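Local structure of ferritin (Mycoplasma penetrans, 7DIE) at residues Asn28-Leu33 against Pro83-Phe88; Ile91-Asp96 against Val145-His150; Ala98-Ser103 against Asp138-Ser143. The protein probably takes up, oxidises and stores iron as a 24-subunit ferritin cage with atypical ferroxidase centres. All blocks are in the same frame, centred on the assembly; numbering follows the deposited sequence.

Contact 1 of 3, residues Asn28-Leu33 against Pro83-Phe88; sequences NLYFHL and PELVSF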
loop_
_atom_site.group_PDB
_atom_site.type_symbol
_atom_site.label_atom_id
_atom_site.label_comp_id
_atom_site.label_asym_id
_atom_site.label_seq_id
_atom_site.Cartn_x
_atom_site.Cartn_y
_atom_site.Cartn_z
ATOM N N ASN A 28 -37.899 -1.206 31.391
ATOM C CA ASN A 28 -39.011 -0.262 31.429
ATOM C C ASN A 28 -38.811 0.793 32.502
ATOM O O ASN A 28 -39.079 1.977 32.272
ATOM C CB ASN A 28 -40.328 -1.013 31.664
ATOM C CG ASN A 28 -40.813 -1.720 30.414
ATOM O OD1 ASN A 28 -40.465 -1.314 29.306
ATOM N ND2 ASN A 28 -41.633 -2.767 30.579
ATOM N N LEU A 29 -38.373 0.382 33.691
ATOM C CA LEU A 29 -38.103 1.358 34.745
ATOM C C LEU A 29 -36.978 2.305 34.344
ATOM O O LEU A 29 -37.082 3.529 34.531
ATOM C CB LEU A 29 -37.771 0.646 36.065
ATOM C CG LEU A 29 -37.403 1.650 37.169
ATOM C CD1 LEU A 29 -38.615 2.506 37.579
ATOM C CD2 LEU A 29 -36.781 0.970 38.380
ATOM N N TYR A 30 -35.904 1.767 33.755
ATOM C CA TYR A 30 -34.753 2.615 33.430
ATOM C C TYR A 30 -35.095 3.637 32.350
ATOM O O TYR A 30 -34.622 4.782 32.400
ATOM C CB TYR A 30 -33.546 1.752 33.013
ATOM C CG TYR A 30 -33.079 0.826 34.122
ATOM C CD1 TYR A 30 -33.379 1.111 35.453
ATOM C CD2 TYR A 30 -32.372 -0.353 33.846
ATOM C CE1 TYR A 30 -32.980 0.258 36.489
ATOM C CE2 TYR A 30 -31.963 -1.215 34.875
ATOM C CZ TYR A 30 -32.281 -0.895 36.199
ATOM O OH TYR A 30 -31.906 -1.720 37.242
ATOM N N PHE A 31 -35.912 3.263 31.365
ATOM C CA PHE A 31 -36.302 4.268 30.379
ATOM C C PHE A 31 -37.185 5.336 31.017
ATOM O O PHE A 31 -37.077 6.520 30.680
ATOM C CB PHE A 31 -36.997 3.600 29.186
ATOM C CG PHE A 31 -36.062 2.770 28.339
ATOM C CD1 PHE A 31 -34.903 3.330 27.814
ATOM C CD2 PHE A 31 -36.327 1.432 28.094
ATOM C CE1 PHE A 31 -34.027 2.578 27.033
ATOM C CE2 PHE A 31 -35.460 0.665 27.327
ATOM C CZ PHE A 31 -34.301 1.246 26.791
ATOM N N HIS A 32 -38.073 4.939 31.935
ATOM C CA HIS A 32 -38.822 5.927 32.712
ATOM C C HIS A 32 -37.876 6.833 33.499
ATOM O O HIS A 32 -37.971 8.070 33.434
ATOM C CB HIS A 32 -39.804 5.210 33.651
ATOM C CG HIS A 32 -40.459 6.114 34.649
ATOM N ND1 HIS A 32 -41.387 7.077 34.296
ATOM C CD2 HIS A 32 -40.313 6.208 35.993
ATOM C CE1 HIS A 32 -41.779 7.723 35.381
ATOM N NE2 HIS A 32 -41.154 7.208 36.423
ATOM N N LEU A 33 -36.937 6.228 34.230
ATOM C CA LEU A 33 -36.002 6.993 35.051
ATOM C C LEU A 33 -35.100 7.880 34.203
ATOM O O LEU A 33 -34.632 8.919 34.677
ATOM C CB LEU A 33 -35.173 6.036 35.904
ATOM C CG LEU A 33 -35.964 5.300 36.994
ATOM C CD1 LEU A 33 -35.019 4.551 37.932
ATOM C CD2 LEU A 33 -36.868 6.256 37.773
ATOM N N PRO A 83 -43.301 -1.818 35.617
ATOM C CA PRO A 83 -42.820 -1.407 36.943
ATOM C C PRO A 83 -43.849 -0.566 37.678
ATOM O O PRO A 83 -44.626 0.173 37.076
ATOM C CB PRO A 83 -41.553 -0.594 36.632
ATOM C CG PRO A 83 -41.741 -0.114 35.263
ATOM C CD PRO A 83 -42.586 -1.131 34.531
ATOM N N GLU A 84 -43.863 -0.713 39.002
ATOM C CA GLU A 84 -44.711 0.115 39.854
ATOM C C GLU A 84 -44.060 1.481 40.015
ATOM O O GLU A 84 -42.969 1.583 40.584
ATOM C CB GLU A 84 -44.908 -0.550 41.213
ATOM C CG GLU A 84 -45.946 -1.657 41.209
ATOM C CD GLU A 84 -47.326 -1.157 41.595
ATOM O OE1 GLU A 84 -47.581 -0.999 42.809
ATOM O OE2 GLU A 84 -48.152 -0.918 40.685
ATOM N N LEU A 85 -44.717 2.527 39.525
ATOM C CA LEU A 85 -44.127 3.861 39.471
ATOM C C LEU A 85 -44.555 4.677 40.687
ATOM O O LEU A 85 -45.754 4.827 40.951
ATOM C CB LEU A 85 -44.534 4.584 38.186
ATOM C CG LEU A 85 -44.012 4.038 36.852
ATOM C CD1 LEU A 85 -44.042 5.134 35.791
ATOM C CD2 LEU A 85 -42.611 3.424 36.986
ATOM N N VAL A 86 -43.577 5.192 41.422
ATOM C CA VAL A 86 -43.815 6.173 42.458
ATOM C C VAL A 86 -43.361 7.535 41.944
ATOM O O VAL A 86 -42.728 7.651 40.899
ATOM C CB VAL A 86 -43.109 5.795 43.786
ATOM C CG1 VAL A 86 -43.381 4.330 44.135
ATOM C CG2 VAL A 86 -41.611 6.062 43.699
ATOM N N SER A 87 -43.718 8.589 42.666
ATOM C CA SER A 87 -43.277 9.923 42.295
ATOM C C SER A 87 -41.850 10.145 42.777
ATOM O O SER A 87 -41.476 9.726 43.877
ATOM C CB SER A 87 -44.204 10.981 42.893
ATOM O OG SER A 87 -43.675 11.471 44.116
ATOM N N PHE A 88 -41.050 10.811 41.950
ATOM C CA PHE A 88 -39.670 11.132 42.287
ATOM C C PHE A 88 -39.500 12.641 42.322
ATOM O O PHE A 88 -39.883 13.338 41.378
ATOM C CB PHE A 88 -38.704 10.503 41.285
ATOM C CG PHE A 88 -38.856 9.022 41.166
ATOM C CD1 PHE A 88 -38.393 8.188 42.164
ATOM C CD2 PHE A 88 -39.488 8.460 40.070
ATOM C CE1 PHE A 88 -38.538 6.825 42.067
ATOM C CE2 PHE A 88 -39.638 7.095 39.971
ATOM C CZ PHE A 88 -39.166 6.276 40.969
HETATM O O HOH W 1 -42.638 8.584 38.546
#
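The imidazole of His32 has a methyl of Leu85 seated on one face and the Phe88 ring at its rim. Leu85 CD1 stands 3.5 Å from the centroid of the His32 ring and 12° off the ring normal, a CH-pi contact centred over the five-membered ring, while the other methyl, CD2, leans toward His32 CD2. Phe88 meets the same ring edge to edge: its CE2 lies close to the imidazole plane, 3.9 Å from His32 NE2, and NE2 in turn lies near the plane of the phenyl. The Val86 carbonyl carbon lies over one Phe88 face, toward its rim. Also near the imidazole plane, a water sits 2.9 Å from His32 NE2 and donates to Val86 O, tying the ring to the loop backbone. With CG anti to its own N (chi1 170°), His32 reaches out from the helix toward this loop, and its ND1 bonds to Leu75 O of a second subunit, so both ring nitrogens have partners. The helix is 10-39, the first of the ferritin four-helix bundle, and 83-88 belongs to the long connection that runs along the bundle from helix 43-70 to helix 91-118. The rest is apolar. Leu33 sends CD2 to within 3.6 Å of Phe88 CE2, approaching that ring obliquely, and Leu29 CD1 lies 4.1 Å from Leu85 CD2, the two leucines lying alongside and pointing opposite ways. Farther back along the helix, Pro83 lays its ring against the backbone, CG 3.7 Å from Leu29 N, and its CD touches Asn28 CB, while Asn28 ND2 bonds to Ser81 O.

Contact 2 of 3, residues Ile91-Asp96 against Val145-His150; sequences IQEVLD and VWTYVH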
loop_
_atom_site.group_PDB
_atom_site.type_symbol
_atom_site.label_atom_id
_atom_site.label_comp_id
_atom_site.label_asym_id
_atom_site.label_seq_id
_atom_site.Cartn_x
_atom_site.Cartn_y
_atom_site.Cartn_z
ATOM N N ILE A 91 -32.940 13.416 42.433
ATOM C CA ILE A 91 -32.135 12.411 41.755
ATOM C C ILE A 91 -31.710 11.303 42.723
ATOM O O ILE A 91 -31.434 10.173 42.295
ATOM C CB ILE A 91 -30.937 13.096 41.068
ATOM C CG1 ILE A 91 -30.321 12.186 40.000
ATOM C CG2 ILE A 91 -29.892 13.518 42.098
ATOM C CD1 ILE A 91 -31.242 11.877 38.827
ATOM N N GLN A 92 -31.662 11.593 44.028
ATOM C CA GLN A 92 -31.412 10.540 45.014
ATOM C C GLN A 92 -32.544 9.515 45.037
ATOM O O GLN A 92 -32.298 8.301 45.113
ATOM C CB GLN A 92 -31.216 11.164 46.402
ATOM C CG GLN A 92 -29.861 11.887 46.573
ATOM C CD GLN A 92 -29.827 13.233 45.877
ATOM O OE1 GLN A 92 -30.854 13.871 45.712
ATOM N NE2 GLN A 92 -28.634 13.668 45.453
ATOM N N GLU A 93 -33.798 9.979 44.981
ATOM C CA GLU A 93 -34.923 9.049 44.960
ATOM C C GLU A 93 -34.938 8.216 43.686
ATOM O O GLU A 93 -35.322 7.040 43.720
ATOM C CB GLU A 93 -36.238 9.816 45.106
ATOM C CG GLU A 93 -36.449 10.339 46.522
ATOM C CD GLU A 93 -37.602 11.307 46.613
ATOM O OE1 GLU A 93 -38.195 11.625 45.563
ATOM O OE2 GLU A 93 -37.903 11.756 47.733
ATOM N N VAL A 94 -34.524 8.813 42.561
ATOM C CA VAL A 94 -34.397 8.062 41.310
ATOM C C VAL A 94 -33.403 6.918 41.469
ATOM O O VAL A 94 -33.666 5.779 41.059
ATOM C CB VAL A 94 -33.979 9.005 40.169
ATOM C CG1 VAL A 94 -33.490 8.197 38.962
ATOM C CG2 VAL A 94 -35.148 9.896 39.787
ATOM N N LEU A 95 -32.233 7.205 42.042
ATOM C CA LEU A 95 -31.248 6.139 42.163
ATOM C C LEU A 95 -31.683 5.093 43.182
ATOM O O LEU A 95 -31.396 3.906 42.989
ATOM C CB LEU A 95 -29.873 6.701 42.513
ATOM C CG LEU A 95 -28.932 6.909 41.306
ATOM C CD1 LEU A 95 -28.559 5.582 40.626
ATOM C CD2 LEU A 95 -29.534 7.870 40.292
ATOM N N ASP A 96 -32.388 5.500 44.250
ATOM C CA ASP A 96 -32.963 4.523 45.185
ATOM C C ASP A 96 -33.806 3.492 44.447
ATOM O O ASP A 96 -33.732 2.283 44.713
ATOM C CB ASP A 96 -33.850 5.216 46.234
ATOM C CG ASP A 96 -33.059 5.968 47.292
ATOM O OD1 ASP A 96 -31.859 5.683 47.494
ATOM O OD2 ASP A 96 -33.659 6.864 47.931
ATOM N N VAL A 145 -23.352 4.627 40.800
ATOM C CA VAL A 145 -24.041 5.901 40.590
ATOM C C VAL A 145 -24.874 6.273 41.816
ATOM O O VAL A 145 -24.969 7.448 42.184
ATOM C CB VAL A 145 -24.891 5.846 39.307
ATOM C CG1 VAL A 145 -25.627 7.167 39.085
ATOM C CG2 VAL A 145 -23.996 5.539 38.103
ATOM N N TRP A 146 -25.481 5.286 42.474
ATOM C CA TRP A 146 -26.134 5.553 43.755
ATOM C C TRP A 146 -25.152 6.179 44.749
ATOM O O TRP A 146 -25.468 7.177 45.415
ATOM C CB TRP A 146 -26.731 4.248 44.308
ATOM C CG TRP A 146 -27.584 4.430 45.542
ATOM C CD1 TRP A 146 -28.949 4.503 45.596
ATOM C CD2 TRP A 146 -27.118 4.548 46.899
ATOM N NE1 TRP A 146 -29.363 4.662 46.908
ATOM C CE2 TRP A 146 -28.258 4.697 47.722
ATOM C CE3 TRP A 146 -25.848 4.541 47.495
ATOM C CZ2 TRP A 146 -28.163 4.849 49.110
ATOM C CZ3 TRP A 146 -25.753 4.694 48.878
ATOM C CH2 TRP A 146 -26.904 4.849 49.666
ATOM N N THR A 147 -23.947 5.611 44.847
ATOM C CA THR A 147 -22.918 6.165 45.726
ATOM C C THR A 147 -22.600 7.611 45.369
ATOM O O THR A 147 -22.495 8.468 46.257
ATOM C CB THR A 147 -21.646 5.315 45.657
ATOM O OG1 THR A 147 -21.912 4.006 46.174
ATOM C CG2 THR A 147 -20.528 5.951 46.482
ATOM N N TYR A 148 -22.441 7.910 44.075
ATOM C CA TYR A 148 -22.107 9.284 43.692
ATOM C C TYR A 148 -23.198 10.251 44.125
ATOM O O TYR A 148 -22.910 11.308 44.695
ATOM C CB TYR A 148 -21.899 9.415 42.181
ATOM C CG TYR A 148 -20.849 8.501 41.598
ATOM C CD1 TYR A 148 -19.759 8.107 42.345
ATOM C CD2 TYR A 148 -20.972 8.025 40.292
ATOM C CE1 TYR A 148 -18.802 7.271 41.815
ATOM C CE2 TYR A 148 -20.019 7.185 39.755
ATOM C CZ TYR A 148 -18.938 6.819 40.519
ATOM O OH TYR A 148 -17.986 5.981 39.996
ATOM N N VAL A 149 -24.461 9.923 43.840
ATOM C CA VAL A 149 -25.510 10.903 44.128
ATOM C C VAL A 149 -25.823 10.999 45.617
ATOM O O VAL A 149 -26.426 11.990 46.050
ATOM C CB VAL A 149 -26.810 10.628 43.346
ATOM C CG1 VAL A 149 -26.532 10.529 41.838
ATOM C CG2 VAL A 149 -27.531 9.408 43.862
ATOM N N HIS A 150 -25.444 10.007 46.415
ATOM C CA HIS A 150 -25.701 10.057 47.849
ATOM C C HIS A 150 -24.505 10.547 48.651
ATOM O O HIS A 150 -24.608 10.691 49.869
ATOM C CB HIS A 150 -26.154 8.685 48.344
ATOM C CG HIS A 150 -27.612 8.448 48.130
ATOM N ND1 HIS A 150 -28.105 7.815 47.011
ATOM C CD2 HIS A 150 -28.692 8.835 48.852
ATOM C CE1 HIS A 150 -29.427 7.788 47.067
ATOM N NE2 HIS A 150 -29.808 8.400 48.176
HETATM O O HOH W 2 -32.430 8.634 49.165
#
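Leu95 is the main bump here, pushed into a hollow on helix 122-150 formed by Val145, Trp146 and Val149, where two antiparallel helices of the ferritin bundle pack; the axes of segments 91-96 and 145-150 approach to 9.4 Å, at 157° between their directions. Its CD1 lies 3.7 Å from Val145 CG1 and close to Trp146 N. Its CB and CG rest on Val149 CG2, and CB also meets the pyrrole side of the indole at Trp146 CD1. Val149 fits between Leu95 and Gln92, its CB near Gln92 NE2.

Beside this apolar patch the contact turns polar. Gln92 CG lies over one face of the His150 ring, and the bend at chi2 then carries the amide on to the Val149 carbonyl: NE2 donates to Val149 O at 2.8 Å, almost straight at 173° and in the amide plane. Trp146 CZ2 lies over the opposite face, so the imidazole is sandwiched between glutamine and indole, its rotation fixed by ND1 donating to Trp146 O. A water joins His150 NE2 to Asp96 OD2. The other carboxylate oxygen, Asp96 OD1, accepts from Trp146 NE1 at 2.8 Å, a bond bent to 152° with OD1 tilted out of the indole plane.

Contact 3 of 3, residues Ala98-Ser103 against Asp138-Ser143; sequences ALKMES and DLEEIS. With FE (Fe (III) ion), chain G; FE (Fe (III) ion), chain H.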
loop_
_atom_site.group_PDB
_atom_site.type_symbol
_atom_site.label_atom_id
_atom_site.label_comp_id
_atom_site.label_asym_id
_atom_site.label_seq_id
_atom_site.Cartn_x
_atom_site.Cartn_y
_atom_site.Cartn_z
ATOM N N ALA A 98 -33.738 2.704 41.229
ATOM C CA ALA A 98 -32.902 1.894 40.345
ATOM C C ALA A 98 -32.155 0.813 41.119
ATOM O O ALA A 98 -32.051 -0.332 40.662
ATOM C CB ALA A 98 -31.913 2.790 39.597
ATOM N N LEU A 99 -31.597 1.168 42.283
ATOM C CA LEU A 99 -30.890 0.179 43.094
ATOM C C LEU A 99 -31.824 -0.942 43.545
ATOM O O LEU A 99 -31.446 -2.121 43.527
ATOM C CB LEU A 99 -30.251 0.866 44.303
ATOM C CG LEU A 99 -29.304 0.031 45.158
ATOM C CD1 LEU A 99 -28.111 -0.417 44.330
ATOM C CD2 LEU A 99 -28.840 0.840 46.373
ATOM N N LYS A 100 -33.045 -0.595 43.969
ATOM C CA LYS A 100 -34.002 -1.629 44.361
ATOM C C LYS A 100 -34.333 -2.542 43.189
ATOM O O LYS A 100 -34.432 -3.766 43.346
ATOM C CB LYS A 100 -35.291 -0.997 44.899
ATOM C CG LYS A 100 -35.157 -0.337 46.248
ATOM C CD LYS A 100 -36.452 0.381 46.635
ATOM C CE LYS A 100 -36.153 1.544 47.577
ATOM N NZ LYS A 100 -37.241 2.561 47.585
ATOM N N MET A 101 -34.501 -1.961 42.003
ATOM C CA MET A 101 -34.866 -2.753 40.831
ATOM C C MET A 101 -33.752 -3.709 40.442
ATOM O O MET A 101 -33.990 -4.901 40.235
ATOM C CB MET A 101 -35.187 -1.825 39.666
ATOM C CG MET A 101 -35.496 -2.555 38.372
ATOM S SD MET A 101 -37.165 -3.244 38.436
ATOM C CE MET A 101 -36.867 -5.001 38.291
ATOM N N GLU A 102 -32.520 -3.200 40.308
ATOM C CA GLU A 102 -31.442 -4.085 39.879
ATOM C C GLU A 102 -31.176 -5.154 40.924
ATOM O O GLU A 102 -30.835 -6.295 40.587
ATOM C CB GLU A 102 -30.171 -3.280 39.591
ATOM C CG GLU A 102 -29.169 -4.046 38.751
ATOM C CD GLU A 102 -29.754 -4.506 37.419
ATOM O OE1 GLU A 102 -30.388 -3.691 36.723
ATOM O OE2 GLU A 102 -29.560 -5.676 37.058
ATOM N N SER A 103 -31.335 -4.811 42.196
ATOM C CA SER A 103 -31.173 -5.829 43.219
ATOM C C SER A 103 -32.208 -6.937 43.047
ATOM O O SER A 103 -31.889 -8.121 43.240
ATOM C CB SER A 103 -31.243 -5.184 44.607
ATOM O OG SER A 103 -31.147 -6.189 45.603
ATOM N N ASP A 138 -24.063 -5.338 36.487
ATOM C CA ASP A 138 -25.136 -4.350 36.405
ATOM C C ASP A 138 -25.441 -3.755 37.771
ATOM O O ASP A 138 -25.685 -2.548 37.886
ATOM C CB ASP A 138 -26.406 -4.966 35.808
ATOM C CG ASP A 138 -26.284 -5.241 34.325
ATOM O OD1 ASP A 138 -25.225 -4.917 33.749
ATOM O OD2 ASP A 138 -27.228 -5.808 33.739
ATOM N N LEU A 139 -25.464 -4.582 38.816
ATOM C CA LEU A 139 -25.706 -4.024 40.142
ATOM C C LEU A 139 -24.558 -3.111 40.561
ATOM O O LEU A 139 -24.784 -2.053 41.159
ATOM C CB LEU A 139 -25.925 -5.147 41.159
ATOM C CG LEU A 139 -26.300 -4.687 42.579
ATOM C CD1 LEU A 139 -27.546 -3.798 42.559
ATOM C CD2 LEU A 139 -26.518 -5.889 43.505
ATOM N N GLU A 140 -23.322 -3.469 40.213
ATOM C CA GLU A 140 -22.201 -2.591 40.540
ATOM C C GLU A 140 -22.337 -1.234 39.865
ATOM O O GLU A 140 -22.052 -0.198 40.476
ATOM C CB GLU A 140 -20.873 -3.233 40.142
ATOM C CG GLU A 140 -19.677 -2.377 40.550
ATOM C CD GLU A 140 -18.353 -2.969 40.117
ATOM O OE1 GLU A 140 -18.185 -3.260 38.918
ATOM O OE2 GLU A 140 -17.486 -3.161 40.987
ATOM N N GLU A 141 -22.740 -1.223 38.593
ATOM C CA GLU A 141 -22.887 0.031 37.858
ATOM C C GLU A 141 -23.922 0.937 38.510
ATOM O O GLU A 141 -23.693 2.135 38.697
ATOM C CB GLU A 141 -23.291 -0.259 36.409
ATOM C CG GLU A 141 -22.146 -0.722 35.527
ATOM C CD GLU A 141 -21.694 0.383 34.576
ATOM O OE1 GLU A 141 -20.788 1.163 34.941
ATOM O OE2 GLU A 141 -22.269 0.484 33.470
ATOM N N ILE A 142 -25.092 0.388 38.826
ATOM C CA ILE A 142 -26.123 1.207 39.452
ATOM C C ILE A 142 -25.700 1.603 40.860
ATOM O O ILE A 142 -25.880 2.756 41.280
ATOM C CB ILE A 142 -27.458 0.453 39.422
ATOM C CG1 ILE A 142 -27.997 0.527 37.994
ATOM C CG2 ILE A 142 -28.452 1.057 40.432
ATOM C CD1 ILE A 142 -29.047 -0.455 37.693
ATOM N N SER A 143 -25.101 0.662 41.593
ATOM C CA SER A 143 -24.568 0.937 42.927
ATOM C C SER A 143 -23.543 2.068 42.916
ATOM O O SER A 143 -23.537 2.921 43.817
ATOM C CB SER A 143 -23.952 -0.343 43.495
ATOM O OG SER A 143 -23.589 -0.180 44.851
HETATM FE FE FE G . -25.932 -6.224 31.729
HETATM FE FE FE H . -23.847 -4.302 31.678
HETATM O O HOH W 3 -24.768 -6.803 29.732
#
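A di-iron site lies at the edge of this contact, carried by Asp138 on helix 122-150, antiparallel to helix 91-118. Both oxygens of Asp138 bind one iron, OD1 at 2.5 Å and OD2 at 2.4 Å, and OD1 bridges to the second iron at 2.6 Å. Asp55, His60 and Asp134, with a water on the first iron, make up the rest of the site.

Glu102 crosses from the opposite helix, its CG (anti to the backbone N, chi1 -162°) against Leu139 N and CA; the bend at chi2 (57°) sets OE2 3.5 Å from Asp138 CB. The two carboxylates stand perpendicular, Glu102 OE2 and Asp138 OD2 4.1 Å apart; Lys56 NZ makes a salt bridge to the first and a hydrogen bond to the second. Tyr30 OH bonds to Glu102 OE1, so both its carboxylate oxygens have partners.

Ile142 sets CD1 3.6 Å from Glu102 CB while CG2 nestles against the backbone of Ala98 and Leu99. Leu99 CD1 meets Leu139 CD1 at 3.9 Å, and Val5 and Phe6 of a neighbouring subunit pack against these leucines. Iron held by carboxylates and histidine inside a four-helix bundle is consistent with an atypical, aspartate-rich ferroxidase centre of the ferritin family.

Contacts 2 and 3 join the same pair, helix 91-118 and helix 122-150; contact 3 lies deeper, and its segments fall in sequence between those of contact 2. Contact 1 is buried too, but between helix 10-39 and a connecting loop, with a second subunit against its helix. Chemistry follows place: contact 3 keeps its buried carboxylates beside the iron, contact 2 spends direct hydrogen bonds where it is only partly buried, and contact 1 relies on apolar and CH-pi packing plus one bridging water. They also touch one another. Leu29 of contact 1 packs on Met101 of contact 3, Phe88 packs on Val94, and Trp146 of contact 2 meets Leu99.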